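Local coordinates for DUF4848 domain-containing protein (Bacteroides thetaiotaomicron, PDB 4LB8), which is of unknown function but is probably exported, its natural precursor having a predicted lipoprotein-type signal sequence, at residues Y213-A225 and M251-L263. Sequence-based numbering, arbitrary orientation.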
ATOM      1  N   TYR A 213     -16.788   8.780  10.591  1.00 40.97           N
ATOM      2  CA  TYR A 213     -15.942   7.604  10.819  1.00 38.80           C
ATOM      3  C   TYR A 213     -16.789   6.389  11.125  1.00 43.17           C
ATOM      4  O   TYR A 213     -17.881   6.495  11.701  1.00 42.87           O
ATOM      5  CB  TYR A 213     -14.918   7.813  11.936  1.00 37.76           C
ATOM      6  CG  TYR A 213     -14.025   9.007  11.720  1.00 37.22           C
ATOM      7  CD1 TYR A 213     -14.374  10.263  12.213  1.00 39.62           C
ATOM      8  CD2 TYR A 213     -12.819   8.883  11.048  1.00 36.39           C
ATOM      9  CE1 TYR A 213     -13.549  11.367  12.021  1.00 39.87           C
ATOM     10  CE2 TYR A 213     -11.989   9.978  10.850  1.00 37.06           C
ATOM     11  CZ  TYR A 213     -12.357  11.219  11.336  1.00 44.00           C
ATOM     12  OH  TYR A 213     -11.533  12.295  11.122  1.00 47.56           O
ATOM     13  N   HIS A 214     -16.259   5.229  10.714  1.00 40.07           N
ATOM     14  CA  HIS A 214     -16.857   3.905  10.817  1.00 39.48           C
ATOM     15  C   HIS A 214     -15.806   2.898  11.268  1.00 42.76           C
ATOM     16  O   HIS A 214     -14.769   2.721  10.629  1.00 39.18           O
ATOM     17  CB  HIS A 214     -17.459   3.483   9.475  1.00 39.91           C
ATOM     18  CG  HIS A 214     -18.491   4.419   8.926  1.00 43.51           C
ATOM     19  ND1 HIS A 214     -19.746   4.536   9.507  1.00 45.73           N
ATOM     20  CD2 HIS A 214     -18.430   5.233   7.849  1.00 45.24           C
ATOM     21  CE1 HIS A 214     -20.390   5.431   8.783  1.00 46.03           C
ATOM     22  NE2 HIS A 214     -19.651   5.856   7.755  1.00 46.14           N
ATOM     23  N   ALA A 215     -16.079   2.267  12.404  1.00 40.56           N
ATOM     24  CA  ALA A 215     -15.183   1.289  12.980  1.00 39.05           C
ATOM     25  C   ALA A 215     -15.947   0.058  13.403  1.00 42.07           C
ATOM     26  O   ALA A 215     -17.158   0.114  13.653  1.00 42.80           O
ATOM     27  CB  ALA A 215     -14.449   1.893  14.173  1.00 39.06           C
ATOM     28  N   LYS A 216     -15.225  -1.059  13.421  1.00 36.68           N
ATOM     29  CA  LYS A 216     -15.611  -2.388  13.859  1.00 36.51           C
ATOM     30  C   LYS A 216     -14.547  -2.824  14.874  1.00 39.49           C
ATOM     31  O   LYS A 216     -13.377  -3.024  14.533  1.00 39.31           O
ATOM     32  CB  LYS A 216     -15.719  -3.344  12.664  1.00 38.65           C
ATOM     33  CG  LYS A 216     -17.119  -3.432  12.071  1.00 42.10           C
ATOM     34  CD  LYS A 216     -17.139  -4.210  10.741  1.00 52.11           C
ATOM     35  CE  LYS A 216     -17.137  -5.723  10.904  1.00 63.84           C
ATOM     36  NZ  LYS A 216     -16.593  -6.421   9.700  1.00 66.85           N
ATOM     37  N   VAL A 217     -14.939  -2.878  16.130  1.00 35.84           N
ATOM     38  CA  VAL A 217     -14.050  -3.145  17.261  1.00 34.15           C
ATOM     39  C   VAL A 217     -14.410  -4.493  17.900  1.00 38.81           C
ATOM     40  O   VAL A 217     -15.584  -4.752  18.193  1.00 38.15           O
ATOM     41  CB  VAL A 217     -14.196  -1.963  18.276  1.00 36.01           C
ATOM     42  CG1 VAL A 217     -13.308  -2.142  19.511  1.00 35.17           C
ATOM     43  CG2 VAL A 217     -13.954  -0.608  17.608  1.00 34.74           C
ATOM     44  N   ASN A 218     -13.410  -5.353  18.105  1.00 36.19           N
ATOM     45  CA  ASN A 218     -13.634  -6.632  18.800  1.00 36.98           C
ATOM     46  C   ASN A 218     -12.475  -6.829  19.751  1.00 40.17           C
ATOM     47  O   ASN A 218     -11.410  -7.274  19.313  1.00 39.31           O
ATOM     48  CB  ASN A 218     -13.797  -7.813  17.831  1.00 34.69           C
ATOM     49  CG  ASN A 218     -14.189  -9.109  18.500  1.00 59.85           C
ATOM     50  OD1 ASN A 218     -14.644  -9.161  19.646  1.00 56.97           O
ATOM     51  ND2 ASN A 218     -14.007 -10.195  17.796  1.00 58.56           N
ATOM     52  N   LEU A 219     -12.658  -6.443  21.023  1.00 37.23           N
ATOM     53  CA  LEU A 219     -11.573  -6.482  22.003  1.00 38.89           C
ATOM     54  C   LEU A 219     -11.890  -7.273  23.255  1.00 44.92           C
ATOM     55  O   LEU A 219     -13.009  -7.213  23.763  1.00 44.17           O
ATOM     56  CB  LEU A 219     -11.163  -5.052  22.436  1.00 38.49           C
ATOM     57  CG  LEU A 219     -10.692  -4.077  21.356  1.00 42.27           C
ATOM     58  CD1 LEU A 219     -10.384  -2.704  21.958  1.00 41.86           C
ATOM     59  CD2 LEU A 219      -9.503  -4.612  20.611  1.00 43.48           C
ATOM     60  N   ARG A 220     -10.858  -7.956  23.784  1.00 43.75           N
ATOM     61  CA  ARG A 220     -10.916  -8.719  25.036  1.00 46.26           C
ATOM     62  C   ARG A 220     -10.359  -7.875  26.174  1.00 50.09           C
ATOM     63  O   ARG A 220      -9.393  -7.143  25.964  1.00 50.73           O
ATOM     64  CB  ARG A 220     -10.148 -10.045  24.925  1.00 48.69           C
ATOM     65  CG  ARG A 220     -11.013 -11.208  24.461  1.00 58.71           C
ATOM     66  CD  ARG A 220     -10.218 -12.311  23.767  1.00 80.02           C
ATOM     67  NE  ARG A 220      -9.016 -11.862  23.033  1.00 95.06           N
ATOM     68  CZ  ARG A 220      -8.980 -11.445  21.764  1.00102.36           C
ATOM     69  NH1 ARG A 220     -10.101 -11.347  21.055  1.00 94.73           N
ATOM     70  NH2 ARG A 220      -7.827 -11.096  21.205  1.00 70.67           N
ATOM     71  N   GLY A 221     -10.980  -7.971  27.345  1.00 44.89           N
ATOM     72  CA  GLY A 221     -10.598  -7.221  28.537  1.00 44.08           C
ATOM     73  C   GLY A 221     -10.785  -5.742  28.323  1.00 45.32           C
ATOM     74  O   GLY A 221      -9.895  -4.939  28.630  1.00 45.75           O
ATOM     75  N   PHE A 222     -11.951  -5.384  27.768  1.00 39.23           N
ATOM     76  CA  PHE A 222     -12.234  -4.027  27.362  1.00 37.05           C
ATOM     77  C   PHE A 222     -13.615  -3.527  27.759  1.00 43.74           C
ATOM     78  O   PHE A 222     -14.634  -4.223  27.645  1.00 42.60           O
ATOM     79  CB  PHE A 222     -12.079  -3.924  25.841  1.00 36.87           C
ATOM     80  CG  PHE A 222     -12.279  -2.559  25.223  1.00 36.59           C
ATOM     81  CD1 PHE A 222     -11.329  -1.551  25.392  1.00 38.06           C
ATOM     82  CD2 PHE A 222     -13.410  -2.283  24.458  1.00 36.79           C
ATOM     83  CE1 PHE A 222     -11.513  -0.290  24.811  1.00 37.76           C
ATOM     84  CE2 PHE A 222     -13.580  -1.030  23.863  1.00 38.78           C
ATOM     85  CZ  PHE A 222     -12.630  -0.046  24.041  1.00 36.34           C
ATOM     86  N   GLU A 223     -13.608  -2.247  28.141  1.00 40.66           N
ATOM     87  CA  GLU A 223     -14.729  -1.412  28.498  1.00 40.35           C
ATOM     88  C   GLU A 223     -14.741  -0.251  27.524  1.00 42.81           C
ATOM     89  O   GLU A 223     -13.715   0.411  27.353  1.00 41.81           O
ATOM     90  CB  GLU A 223     -14.534  -0.931  29.924  1.00 41.84           C
ATOM     91  CG  GLU A 223     -15.795  -0.958  30.740  1.00 55.50           C
ATOM     92  CD  GLU A 223     -15.547  -0.563  32.176  1.00 75.23           C
ATOM     93  OE1 GLU A 223     -14.463  -0.002  32.469  1.00 53.73           O
ATOM     94  OE2 GLU A 223     -16.461  -0.784  33.004  1.00 78.89           O
ATOM     95  N   PHE A 224     -15.864  -0.022  26.855  1.00 38.07           N
ATOM     96  CA  PHE A 224     -15.971   1.057  25.888  1.00 36.14           C
ATOM     97  C   PHE A 224     -16.492   2.325  26.523  1.00 40.00           C
ATOM     98  O   PHE A 224     -17.461   2.289  27.295  1.00 39.07           O
ATOM     99  CB  PHE A 224     -16.873   0.636  24.732  1.00 37.78           C
ATOM    100  CG  PHE A 224     -17.114   1.658  23.645  1.00 38.02           C
ATOM    101  CD1 PHE A 224     -16.053   2.191  22.919  1.00 38.92           C
ATOM    102  CD2 PHE A 224     -18.408   2.012  23.279  1.00 39.12           C
ATOM    103  CE1 PHE A 224     -16.287   3.086  21.877  1.00 39.29           C
ATOM    104  CE2 PHE A 224     -18.639   2.916  22.238  1.00 40.98           C
ATOM    105  CZ  PHE A 224     -17.580   3.443  21.541  1.00 38.37           C
ATOM    106  N   ALA A 225     -15.849   3.458  26.176  1.00 37.07           N
ATOM    107  CA  ALA A 225     -16.246   4.787  26.631  1.00 37.43           C
ATOM    108  C   ALA A 225     -17.353   5.266  25.717  1.00 43.12           C
ATOM    109  O   ALA A 225     -17.100   5.929  24.712  1.00 42.41           O
ATOM    110  CB  ALA A 225     -15.058   5.734  26.623  1.00 37.84           C
HETATM  111  N   MSE A 251     -17.371  14.829  11.914  1.00 59.75           N
HETATM  112  CA  MSE A 251     -16.343  15.400  12.791  1.00 59.24           C
HETATM  113  C   MSE A 251     -15.120  15.782  11.955  1.00 61.99           C
HETATM  114  O   MSE A 251     -15.025  15.378  10.783  1.00 61.43           O
HETATM  115  CB  MSE A 251     -15.948  14.398  13.866  1.00 60.96           C
HETATM  116  CG  MSE A 251     -17.063  13.993  14.797  1.00 69.33           C
HETATM  117 SE   MSE A 251     -16.453  12.406  15.735  0.75 77.89          SE
HETATM  118  CE  MSE A 251     -17.395  12.664  17.498  1.00 75.08           C
ATOM    119  N   GLY A 252     -14.204  16.544  12.560  1.00 56.40           N
ATOM    120  CA  GLY A 252     -12.980  17.001  11.907  1.00 54.92           C
ATOM    121  C   GLY A 252     -12.023  15.878  11.548  1.00 55.44           C
ATOM    122  O   GLY A 252     -12.312  14.701  11.800  1.00 54.38           O
ATOM    123  N   GLY A 253     -10.883  16.252  10.965  1.00 49.13           N
ATOM    124  CA  GLY A 253      -9.868  15.303  10.534  1.00 47.45           C
ATOM    125  C   GLY A 253      -8.878  14.899  11.606  1.00 48.64           C
ATOM    126  O   GLY A 253      -7.930  14.164  11.318  1.00 47.19           O
ATOM    127  N   ASN A 254      -9.058  15.406  12.836  1.00 44.10           N
ATOM    128  CA  ASN A 254      -8.200  15.056  13.967  1.00 42.17           C
ATOM    129  C   ASN A 254      -9.033  14.976  15.250  1.00 42.66           C
ATOM    130  O   ASN A 254      -9.043  15.903  16.053  1.00 43.19           O
ATOM    131  CB  ASN A 254      -7.009  16.016  14.124  1.00 40.52           C
ATOM    132  CG  ASN A 254      -5.894  15.439  14.975  1.00 61.39           C
ATOM    133  OD1 ASN A 254      -5.754  14.218  15.145  1.00 45.38           O
ATOM    134  ND2 ASN A 254      -5.077  16.304  15.536  1.00 62.84           N
ATOM    135  N   VAL A 255      -9.703  13.849  15.453  1.00 36.17           N
ATOM    136  CA  VAL A 255     -10.551  13.660  16.625  1.00 35.42           C
ATOM    137  C   VAL A 255      -9.819  12.867  17.694  1.00 39.02           C
ATOM    138  O   VAL A 255      -9.279  11.806  17.400  1.00 39.03           O
ATOM    139  CB  VAL A 255     -11.859  12.967  16.194  1.00 38.46           C
ATOM    140  CG1 VAL A 255     -12.754  12.639  17.384  1.00 37.52           C
ATOM    141  CG2 VAL A 255     -12.594  13.816  15.164  1.00 38.95           C
ATOM    142  N   THR A 256      -9.794  13.372  18.936  1.00 35.60           N
ATOM    143  CA  THR A 256      -9.166  12.620  20.029  1.00 34.73           C
ATOM    144  C   THR A 256     -10.247  12.212  21.018  1.00 41.12           C
ATOM    145  O   THR A 256     -11.139  12.996  21.346  1.00 40.82           O
ATOM    146  CB  THR A 256      -8.011  13.358  20.674  1.00 39.52           C
ATOM    147  OG1 THR A 256      -8.496  14.491  21.395  1.00 41.40           O
ATOM    148  CG2 THR A 256      -6.915  13.732  19.672  1.00 34.54           C
ATOM    149  N   LYS A 257     -10.206  10.956  21.436  1.00 39.58           N
ATOM    150  CA  LYS A 257     -11.215  10.397  22.331  1.00 39.48           C
ATOM    151  C   LYS A 257     -10.631   9.442  23.357  1.00 43.24           C
ATOM    152  O   LYS A 257      -9.670   8.742  23.083  1.00 44.12           O
ATOM    153  CB  LYS A 257     -12.254   9.591  21.492  1.00 41.10           C
ATOM    154  CG  LYS A 257     -13.236  10.391  20.646  1.00 49.84           C
ATOM    155  CD  LYS A 257     -14.546  10.665  21.390  1.00 56.38           C
ATOM    156  CE  LYS A 257     -15.577  11.282  20.482  1.00 68.38           C
ATOM    157  NZ  LYS A 257     -16.454  12.256  21.186  1.00 77.13           N
ATOM    158  N   VAL A 258     -11.262   9.364  24.508  1.00 40.40           N
ATOM    159  CA  VAL A 258     -11.052   8.306  25.478  1.00 39.25           C
ATOM    160  C   VAL A 258     -11.805   7.168  24.809  1.00 42.13           C
ATOM    161  O   VAL A 258     -13.010   7.305  24.558  1.00 40.85           O
ATOM    162  CB  VAL A 258     -11.596   8.658  26.891  1.00 42.45           C
ATOM    163  CG1 VAL A 258     -11.626   7.424  27.789  1.00 42.58           C
ATOM    164  CG2 VAL A 258     -10.788   9.762  27.534  1.00 42.19           C
ATOM    165  N   PHE A 259     -11.096   6.132  24.394  1.00 37.59           N
ATOM    166  CA  PHE A 259     -11.708   5.026  23.674  1.00 37.15           C
ATOM    167  C   PHE A 259     -12.394   4.043  24.641  1.00 40.58           C
ATOM    168  O   PHE A 259     -13.438   3.495  24.335  1.00 40.10           O
ATOM    169  CB  PHE A 259     -10.627   4.334  22.830  1.00 38.57           C
ATOM    170  CG  PHE A 259     -11.120   3.347  21.808  1.00 39.65           C
ATOM    171  CD1 PHE A 259     -11.861   3.770  20.709  1.00 41.20           C
ATOM    172  CD2 PHE A 259     -10.790   1.999  21.907  1.00 41.73           C
ATOM    173  CE1 PHE A 259     -12.298   2.855  19.747  1.00 41.77           C
ATOM    174  CE2 PHE A 259     -11.202   1.082  20.924  1.00 43.65           C
ATOM    175  CZ  PHE A 259     -11.961   1.514  19.859  1.00 41.05           C
ATOM    176  N   GLY A 260     -11.779   3.827  25.787  1.00 38.11           N
ATOM    177  CA  GLY A 260     -12.264   2.935  26.817  1.00 38.91           C
ATOM    178  C   GLY A 260     -11.233   2.758  27.899  1.00 44.17           C
ATOM    179  O   GLY A 260     -10.334   3.587  28.047  1.00 44.45           O
ATOM    180  N   ARG A 261     -11.373   1.682  28.668  1.00 41.52           N
ATOM    181  CA  ARG A 261     -10.443   1.287  29.722  1.00 41.81           C
ATOM    182  C   ARG A 261     -10.145  -0.188  29.637  1.00 46.01           C
ATOM    183  O   ARG A 261     -10.978  -0.954  29.145  1.00 46.33           O
ATOM    184  CB  ARG A 261     -11.033   1.554  31.119  1.00 42.96           C
ATOM    185  CG  ARG A 261     -11.009   2.980  31.606  1.00 53.25           C
ATOM    186  CD  ARG A 261     -11.363   3.080  33.083  1.00 62.52           C
ATOM    187  NE  ARG A 261     -12.697   2.552  33.403  1.00 70.38           N
ATOM    188  CZ  ARG A 261     -13.327   2.754  34.559  1.00 78.54           C
ATOM    189  NH1 ARG A 261     -12.778   3.516  35.497  1.00 62.93           N
ATOM    190  NH2 ARG A 261     -14.525   2.224  34.771  1.00 60.77           N
ATOM    191  N   LYS A 262      -9.010  -0.600  30.209  1.00 42.06           N
ATOM    192  CA  LYS A 262      -8.635  -1.996  30.374  1.00 42.19           C
ATOM    193  C   LYS A 262      -9.300  -2.576  31.657  1.00 50.55           C
ATOM    194  O   LYS A 262      -9.254  -1.961  32.736  1.00 49.39           O
ATOM    195  CB  LYS A 262      -7.115  -2.132  30.468  1.00 42.78           C
ATOM    196  CG  LYS A 262      -6.365  -1.862  29.171  1.00 45.72           C
ATOM    197  CD  LYS A 262      -4.862  -1.911  29.400  1.00 49.09           C
ATOM    198  CE  LYS A 262      -4.384  -3.269  29.856  1.00 48.63           C
ATOM    199  NZ  LYS A 262      -2.922  -3.298  30.084  1.00 56.11           N
ATOM    200  N   LEU A 263      -9.900  -3.764  31.522  1.00 50.68           N
ATOM    201  CA  LEU A 263     -10.518  -4.500  32.620  1.00 53.08           C
ATOM    202  C   LEU A 263      -9.543  -5.517  33.188  1.00 60.62           C
ATOM    203  O   LEU A 263      -9.693  -5.945  34.327  1.00 63.75           O
ATOM    204  CB  LEU A 263     -11.787  -5.242  32.149  1.00 54.12           C
ATOM    205  CG  LEU A 263     -12.954  -4.436  31.610  1.00 58.76           C
ATOM    206  CD1 LEU A 263     -13.961  -5.359  30.980  1.00 60.22           C
ATOM    207  CD2 LEU A 263     -13.628  -3.628  32.710  1.00 60.82           C
TER
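Phe222-Ala225 pairs antiparallel with the end of strand 254-262, while strand 213-220 runs alongside the latter in the facing sheet, 9.9 Å away between axes. Glu223 and Arg261 form the hydrogen-bonded pair, Glu223 N to Arg261 O 3.1 Å and Arg261 N to Glu223 O 3.0 Å; Ala225 N to Phe259 O and Leu263 N to Gly221 O extend the pairing. At Phe259 and Gly260, both opposite Ile192, strand 254-262 carries a classic beta bulge. Phe259, CG anti to its N (chi1 -168°), reaches between the two sheets: CZ meets Val217 CG2 at 3.7 Å and CE2 meets Leu219 CD1, both at the ring edge, while CD2 lies 3.5 Å from Phe222 CZ, ring planes 39° apart. Leu219 CD1 also lies over the centre of one face of the Phe222 ring. Arg261 NE and NH2 both grip Glu223 OE1 from one face of the carboxylate, each at 3.2 Å, in a salt bridge with the two flat groups nearly parallel (13°) but offset out of each other's plane. At the far end the Tyr213 hydroxyl donates in plane to a lone pair of Gly252 O, 2.6 Å away. Ile246 of strand 244-247 and Ala194 of strand 191-201 also pack on Phe259, one from each sheet.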